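Local structure of NtrC family transcriptional regulator (2Q5C) at residues Ser11-Glu14 / Asn15-Asn18; Ser168-Glu171 / Ser172-Ala176. The protein is probably a sigma-54-dependent transcription activator that binds DNA and ATP, of which this chain is the N-terminal, probably signal-sensing, part, related to the propionate catabolism activator PrpR. One frame throughout, in Å; residues are numbered along the deposited sequence. Where two conformers were deposited one is given.

Contact 1 of 2, residues Ser11-Glu14 / Asn15-Asn18; sequences SQNE and NLLN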
ATOM      1  N   SER A  11      -5.597  -6.006   1.004  1.00 18.64           N
ATOM      2  CA  SER A  11      -4.355  -5.451   1.537  1.00 19.98           C
ATOM      3  C   SER A  11      -3.494  -6.628   1.951  1.00 20.97           C
ATOM      4  O   SER A  11      -3.999  -7.720   2.134  1.00 21.91           O
ATOM      5  CB  SER A  11      -4.719  -4.615   2.773  1.00 21.19           C
ATOM      6  OG  SER A  11      -3.563  -4.129   3.455  1.00 22.88           O
ATOM      7  N   GLN A  12      -2.203  -6.393   2.123  1.00 21.56           N
ATOM      8  CA  GLN A  12      -1.336  -7.395   2.753  1.00 22.35           C
ATOM      9  C   GLN A  12      -0.943  -6.966   4.165  1.00 23.32           C
ATOM     10  O   GLN A  12      -0.147  -7.658   4.816  1.00 24.58           O
ATOM     11  CB  GLN A  12      -0.084  -7.624   1.915  1.00 22.29           C
ATOM     12  CG  GLN A  12      -0.359  -8.191   0.551  1.00 23.03           C
ATOM     13  CD  GLN A  12       0.913  -8.456  -0.184  1.00 24.76           C
ATOM     14  OE1 GLN A  12       1.604  -7.524  -0.632  1.00 27.87           O
ATOM     15  NE2 GLN A  12       1.256  -9.718  -0.288  1.00 27.88           N
ATOM     16  N   ASN A  13      -1.504  -5.860   4.646  1.00 23.00           N
ATOM     17  CA  ASN A  13      -1.124  -5.286   5.934  1.00 24.49           C
ATOM     18  C   ASN A  13      -2.021  -5.891   7.013  1.00 24.62           C
ATOM     19  O   ASN A  13      -3.218  -5.587   7.075  1.00 23.22           O
ATOM     20  CB  ASN A  13      -1.282  -3.768   5.867  1.00 25.03           C
ATOM     21  CG  ASN A  13      -0.589  -3.063   6.983  1.00 27.24           C
ATOM     22  OD1 ASN A  13      -1.105  -2.999   8.091  1.00 29.17           O
ATOM     23  ND2 ASN A  13       0.616  -2.528   6.702  1.00 31.66           N
ATOM     24  N   GLU A  14      -1.450  -6.748   7.854  1.00 26.39           N
ATOM     25  CA  GLU A  14      -2.223  -7.448   8.878  1.00 27.77           C
ATOM     26  C   GLU A  14      -2.906  -6.500   9.851  1.00 27.06           C
ATOM     27  O   GLU A  14      -4.027  -6.769  10.300  1.00 27.07           O
ATOM     28  CB  GLU A  14      -1.359  -8.467   9.630  1.00 29.36           C
ATOM     29  CG  GLU A  14      -0.809  -9.582   8.733  1.00 33.56           C
ATOM     30  CD  GLU A  14      -1.893 -10.414   8.025  1.00 39.16           C
ATOM     31  OE1 GLU A  14      -2.924 -10.748   8.659  1.00 43.64           O
ATOM     32  OE2 GLU A  14      -1.716 -10.751   6.826  1.00 43.37           O
ATOM     33  N   ASN A  15      -2.258  -5.384  10.172  1.00 28.08           N
ATOM     34  CA  ASN A  15      -2.853  -4.452  11.131  1.00 27.93           C
ATOM     35  C   ASN A  15      -4.121  -3.824  10.571  1.00 26.43           C
ATOM     36  O   ASN A  15      -5.143  -3.730  11.267  1.00 26.41           O
ATOM     37  CB  ASN A  15      -1.854  -3.373  11.534  1.00 29.17           C
ATOM     38  CG  ASN A  15      -0.843  -3.877  12.546  1.00 32.04           C
ATOM     39  OD1 ASN A  15      -0.948  -5.006  13.058  1.00 35.66           O
ATOM     40  ND2 ASN A  15       0.146  -3.042  12.849  1.00 35.32           N
ATOM     41  N   LEU A  16      -4.067  -3.432   9.299  1.00 24.49           N
ATOM     42  CA  LEU A  16      -5.247  -2.895   8.619  1.00 22.78           C
ATOM     43  C   LEU A  16      -6.320  -3.929   8.501  1.00 20.04           C
ATOM     44  O   LEU A  16      -7.482  -3.624   8.735  1.00 19.77           O
ATOM     45  CB  LEU A  16      -4.940  -2.346   7.220  1.00 23.08           C
ATOM     46  CG  LEU A  16      -4.085  -1.091   7.048  1.00 24.04           C
ATOM     47  CD1 LEU A  16      -3.982  -0.737   5.574  1.00 26.52           C
ATOM     48  CD2 LEU A  16      -4.698   0.048   7.832  1.00 25.75           C
ATOM     49  N   LEU A  17      -5.935  -5.154   8.134  1.00 19.75           N
ATOM     50  CA  LEU A  17      -6.923  -6.209   7.951  1.00 20.41           C
ATOM     51  C   LEU A  17      -7.635  -6.535   9.248  1.00 20.62           C
ATOM     52  O   LEU A  17      -8.829  -6.783   9.237  1.00 21.81           O
ATOM     53  CB  LEU A  17      -6.303  -7.479   7.343  1.00 20.66           C
ATOM     54  CG  LEU A  17      -5.759  -7.301   5.904  1.00 20.49           C
ATOM     55  CD1 LEU A  17      -4.796  -8.428   5.510  1.00 24.06           C
ATOM     56  CD2 LEU A  17      -6.908  -7.194   4.890  1.00 24.14           C
ATOM     57  N   ASN A  18      -6.921  -6.509  10.375  0.50 21.93           N
ATOM     58  CA  ASN A  18      -7.584  -6.790  11.647  0.50 22.58           C
ATOM     59  C   ASN A  18      -8.387  -5.610  12.200  0.50 21.67           C
ATOM     60  O   ASN A  18      -9.364  -5.794  12.929  0.50 22.88           O
ATOM     61  CB  ASN A  18      -6.582  -7.276  12.693  0.50 23.49           C
ATOM     62  CG  ASN A  18      -5.911  -8.573  12.304  0.50 26.36           C
ATOM     63  OD1 ASN A  18      -4.697  -8.727  12.477  0.50 29.45           O
ATOM     64  ND2 ASN A  18      -6.692  -9.520  11.789  0.50 27.83           N
TER

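Contact 2 of 2, residues Ser168-Glu171 / Ser172-Ala176; sequences SGEE and SLRRA. With SO4 (sulfate ion), chain G.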
ATOM      1  N   SER A 168       0.458   1.692   6.926  0.50 22.29           N
ATOM      2  CA  SER A 168      -0.626   2.640   6.960  0.50 22.43           C
ATOM      3  C   SER A 168      -1.180   2.540   8.353  0.50 23.01           C
ATOM      4  O   SER A 168      -0.931   1.567   9.076  0.50 24.42           O
ATOM      5  CB  SER A 168      -1.710   2.221   5.980  0.50 23.18           C
ATOM      6  OG  SER A 168      -2.721   3.200   5.984  0.50 23.46           O
ATOM      7  N   GLY A 169      -1.967   3.521   8.723  1.00 21.46           N
ATOM      8  CA  GLY A 169      -2.501   3.540  10.066  1.00 21.30           C
ATOM      9  C   GLY A 169      -3.995   3.716  10.122  1.00 21.24           C
ATOM     10  O   GLY A 169      -4.689   3.735   9.095  1.00 20.41           O
ATOM     11  N   GLU A 170      -4.477   3.842  11.338  1.00 20.34           N
ATOM     12  CA  GLU A 170      -5.905   3.964  11.602  1.00 19.86           C
ATOM     13  C   GLU A 170      -6.542   5.177  10.959  1.00 20.23           C
ATOM     14  O   GLU A 170      -7.620   5.071  10.366  1.00 19.42           O
ATOM     15  CB  GLU A 170      -6.188   3.919  13.119  1.00 20.98           C
ATOM     16  CG  GLU A 170      -7.639   4.225  13.452  1.00 22.03           C
ATOM     17  CD  GLU A 170      -7.989   3.896  14.867  1.00 26.23           C
ATOM     18  OE1 GLU A 170      -7.132   3.302  15.561  1.00 28.53           O
ATOM     19  OE2 GLU A 170      -9.139   4.222  15.270  1.00 28.06           O
ATOM     20  N   GLU A 171      -5.915   6.336  11.072  1.00 20.28           N
ATOM     21  CA  GLU A 171      -6.553   7.521  10.542  1.00 22.01           C
ATOM     22  C   GLU A 171      -6.727   7.413   9.027  1.00 21.68           C
ATOM     23  O   GLU A 171      -7.775   7.776   8.486  1.00 21.39           O
ATOM     24  CB  GLU A 171      -5.781   8.770  10.958  1.00 23.96           C
ATOM     25  CG  GLU A 171      -6.435  10.070  10.538  1.00 30.14           C
ATOM     26  CD  GLU A 171      -7.811  10.341  11.170  1.00 36.92           C
ATOM     27  OE1 GLU A 171      -8.169   9.746  12.224  1.00 38.42           O
ATOM     28  OE2 GLU A 171      -8.533  11.191  10.587  1.00 41.40           O
ATOM     29  N   SER A 172      -5.715   6.897   8.337  1.00 20.10           N
ATOM     30  CA  SER A 172      -5.784   6.713   6.885  1.00 20.45           C
ATOM     31  C   SER A 172      -6.938   5.759   6.503  1.00 19.11           C
ATOM     32  O   SER A 172      -7.684   5.980   5.522  1.00 19.65           O
ATOM     33  CB  SER A 172      -4.442   6.163   6.372  1.00 20.28           C
ATOM     34  OG  SER A 172      -3.427   7.168   6.441  1.00 24.63           O
ATOM     35  N   LEU A 173      -7.110   4.695   7.273  1.00 18.77           N
ATOM     36  CA  LEU A 173      -8.171   3.742   6.972  1.00 18.03           C
ATOM     37  C   LEU A 173      -9.540   4.338   7.277  1.00 18.32           C
ATOM     38  O   LEU A 173     -10.461   4.155   6.480  1.00 18.17           O
ATOM     39  CB  LEU A 173      -7.952   2.432   7.737  1.00 17.77           C
ATOM     40  CG  LEU A 173      -8.977   1.325   7.450  1.00 17.32           C
ATOM     41  CD1 LEU A 173      -9.065   1.016   5.939  1.00 19.13           C
ATOM     42  CD2 LEU A 173      -8.605   0.066   8.228  1.00 18.68           C
ATOM     43  N   ARG A 174      -9.673   5.084   8.377  1.00 17.74           N
ATOM     44  CA  ARG A 174     -10.952   5.791   8.643  1.00 18.39           C
ATOM     45  C   ARG A 174     -11.315   6.750   7.536  1.00 20.49           C
ATOM     46  O   ARG A 174     -12.497   6.812   7.125  1.00 21.17           O
ATOM     47  CB  ARG A 174     -10.886   6.529   9.979  1.00 19.01           C
ATOM     48  CG  ARG A 174     -10.891   5.597  11.181  1.00 19.82           C
ATOM     49  CD  ARG A 174     -10.843   6.426  12.473  1.00 22.23           C
ATOM     50  NE  ARG A 174     -10.981   5.552  13.623  1.00 22.26           N
ATOM     51  CZ  ARG A 174     -12.156   5.191  14.140  1.00 23.97           C
ATOM     52  NH1 ARG A 174     -13.295   5.640  13.606  1.00 24.74           N
ATOM     53  NH2 ARG A 174     -12.183   4.381  15.181  1.00 27.00           N
ATOM     54  N   ARG A 175     -10.325   7.493   7.033  1.00 19.75           N
ATOM     55  CA  ARG A 175     -10.591   8.437   5.935  1.00 21.91           C
ATOM     56  C   ARG A 175     -11.043   7.715   4.686  1.00 22.10           C
ATOM     57  O   ARG A 175     -11.938   8.188   3.969  1.00 22.04           O
ATOM     58  CB  ARG A 175      -9.362   9.298   5.625  1.00 23.55           C
ATOM     59  CG  ARG A 175      -8.965  10.253   6.752  1.00 29.63           C
ATOM     60  CD  ARG A 175      -7.934  11.258   6.255  1.00 37.49           C
ATOM     61  NE  ARG A 175      -6.586  10.697   6.145  1.00 43.24           N
ATOM     62  CZ  ARG A 175      -5.613  10.893   7.036  1.00 45.25           C
ATOM     63  NH1 ARG A 175      -5.837  11.645   8.116  1.00 47.50           N
ATOM     64  NH2 ARG A 175      -4.413  10.347   6.846  1.00 45.41           N
ATOM     65  N   ALA A 176     -10.428   6.569   4.388  1.00 19.32           N
ATOM     66  CA  ALA A 176     -10.818   5.810   3.194  1.00 19.65           C
ATOM     67  C   ALA A 176     -12.234   5.265   3.322  1.00 19.57           C
ATOM     68  O   ALA A 176     -12.994   5.231   2.345  1.00 18.69           O
ATOM     69  CB  ALA A 176      -9.804   4.681   2.920  1.00 19.90           C
TER
HETATM   70  S   SO4 G 608     -13.931   8.822  11.848  0.60 39.76           S
HETATM   71  O1  SO4 G 608     -13.045   9.620  11.002  0.60 39.79           O
HETATM   72  O2  SO4 G 608     -13.937   7.421  11.427  0.60 34.91           O
HETATM   73  O3  SO4 G 608     -13.455   8.931  13.227  0.60 40.48           O
HETATM   74  O4  SO4 G 608     -15.302   9.328  11.752  0.60 40.53           O
HETATM   75  O   HOH W   1      -1.254   6.244   7.644  1.00 37.11           O

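Contact 1 of 2, residues Ser11-Glu14 / Asn15-Asn18
Asn-13 caps the start of helix 14-27 by folding its side chain over onto Leu-16. Asn-13 OD1 accepts from Leu-16 N at 3.2 Å. The N-H points fairly straight at the oxygen (159°) and meets a lone pair in the plane of the amide. The first torsion of Asn-13 brings the amide to this place. With CG anti to the backbone N (chi1 -165°), the amide lies beside its own carbonyl carbon, near the first turn. Asn-13 OD1 also lies 3.5 Å from Asn-15 CB. The other end of the amide, ND2, makes a weak hydrogen bond to Asn-167. Leu-16 passes the cap at a slant, and its CG is 3.7 Å from Asn-13 OD1.

One residue position is thus bonded to the helix twice, since the main-chain Asn-13 O accepts from Leu-17 N at 2.9 Å. The arrangement is an N-cap just after strand 6-11, where a strand of a parallel sheet passes into the helix that follows it. An ST turn precedes the cap: Ser-11 OG accepts from Asn-13 N at 2.9 Å. That hydroxyl is also hydrogen-bonded to a bound glycerol, probably from the crystallisation liquor.

Leu-17 closes the inner side of the turn. Its CG is anti to its carbonyl carbon (chi1 -65°), and the two methyl groups reach back to the end of the strand. Leu-17 CD1 lies 3.5 Å from Ser-11 O, and Leu-17 CD2 rests 4.0 Å from Ser-11 CB. The leucine also packs on Thr-33 and Thr-35 of strand 30-35. On the exposed side, Glu-14 bends at its second torsion, bringing OE2 to 4.1 Å from Leu-17 CD1. The next backbone bond runs from Asn-18 N to Glu-14 O.

Contact 2 of 2, residues Ser168-Glu171 / Ser172-Ala176
The first turn of helix 170-187 carries an i to i+4 salt bridge between Glu-170 and Arg-174. The arginine meets the carboxylate side-on, through NE and NH2. Glu-170 OE2 takes both bonds, at 2.8 Å from Arg-174 NE and 3.0 Å from Arg-174 NH2. NE comes to the anti lone pair of OE2, and NH2 meets OE2 nearly along its C-O bond. OE2 lies in the guanidinium plane. The two side chains lie alongside each other and head in one direction, with their flat ends 27° apart. Arg-174 is extended from CG to NE, which carries its guanidinium alongside the glutamate. At another edge, Arg-174 NH1 donates to sulfate O2 at 2.9 Å and pairs with Glu-26. Lys-27 also bonds this sulfate, which probably came from the crystallisation liquor.

Glu-171 runs across Arg-175, nearly perpendicular. Their salt bridge is long, 3.7 Å from Glu-171 OE2 to Arg-175 NH1. Gly-169 is the N-cap residue, and its O accepts from Leu-173 N. A water bridges Ser-172 OG and, weakly, Gly-169 N. In one of its two conformers, Ser-168 OG touches Ser-172 CB at 3.4 Å.

Leu-173 packs on Leu-16 and Arg-174 on Leu-23, both of helix 14-27. Ser-172 rests on Ile-76 of strand 73-76, and Ala-176 reaches that strand and Ile-56 of strand 54-58.

Contact 1 comes first along the chain and contact 2 near its end, yet their centres lie about 11 Å apart. Each is the start of a helix: 14-27 in contact 1, 170-187 in contact 2. The two helices pack together beside the parallel sheet 30-35, 6-11, 54-58, 73-76. The contacts touch directly, with Leu-16 O 3.9 Å from Leu-173 CD2. The second parallel sheet, of strands 119-125, 96-102, 145-148 and 162-165, lies between them in sequence. After strand 162-165 the chain returns to the first sheet, so the last helix packs in the N-terminal half, and the chain crosses between the halves a second time.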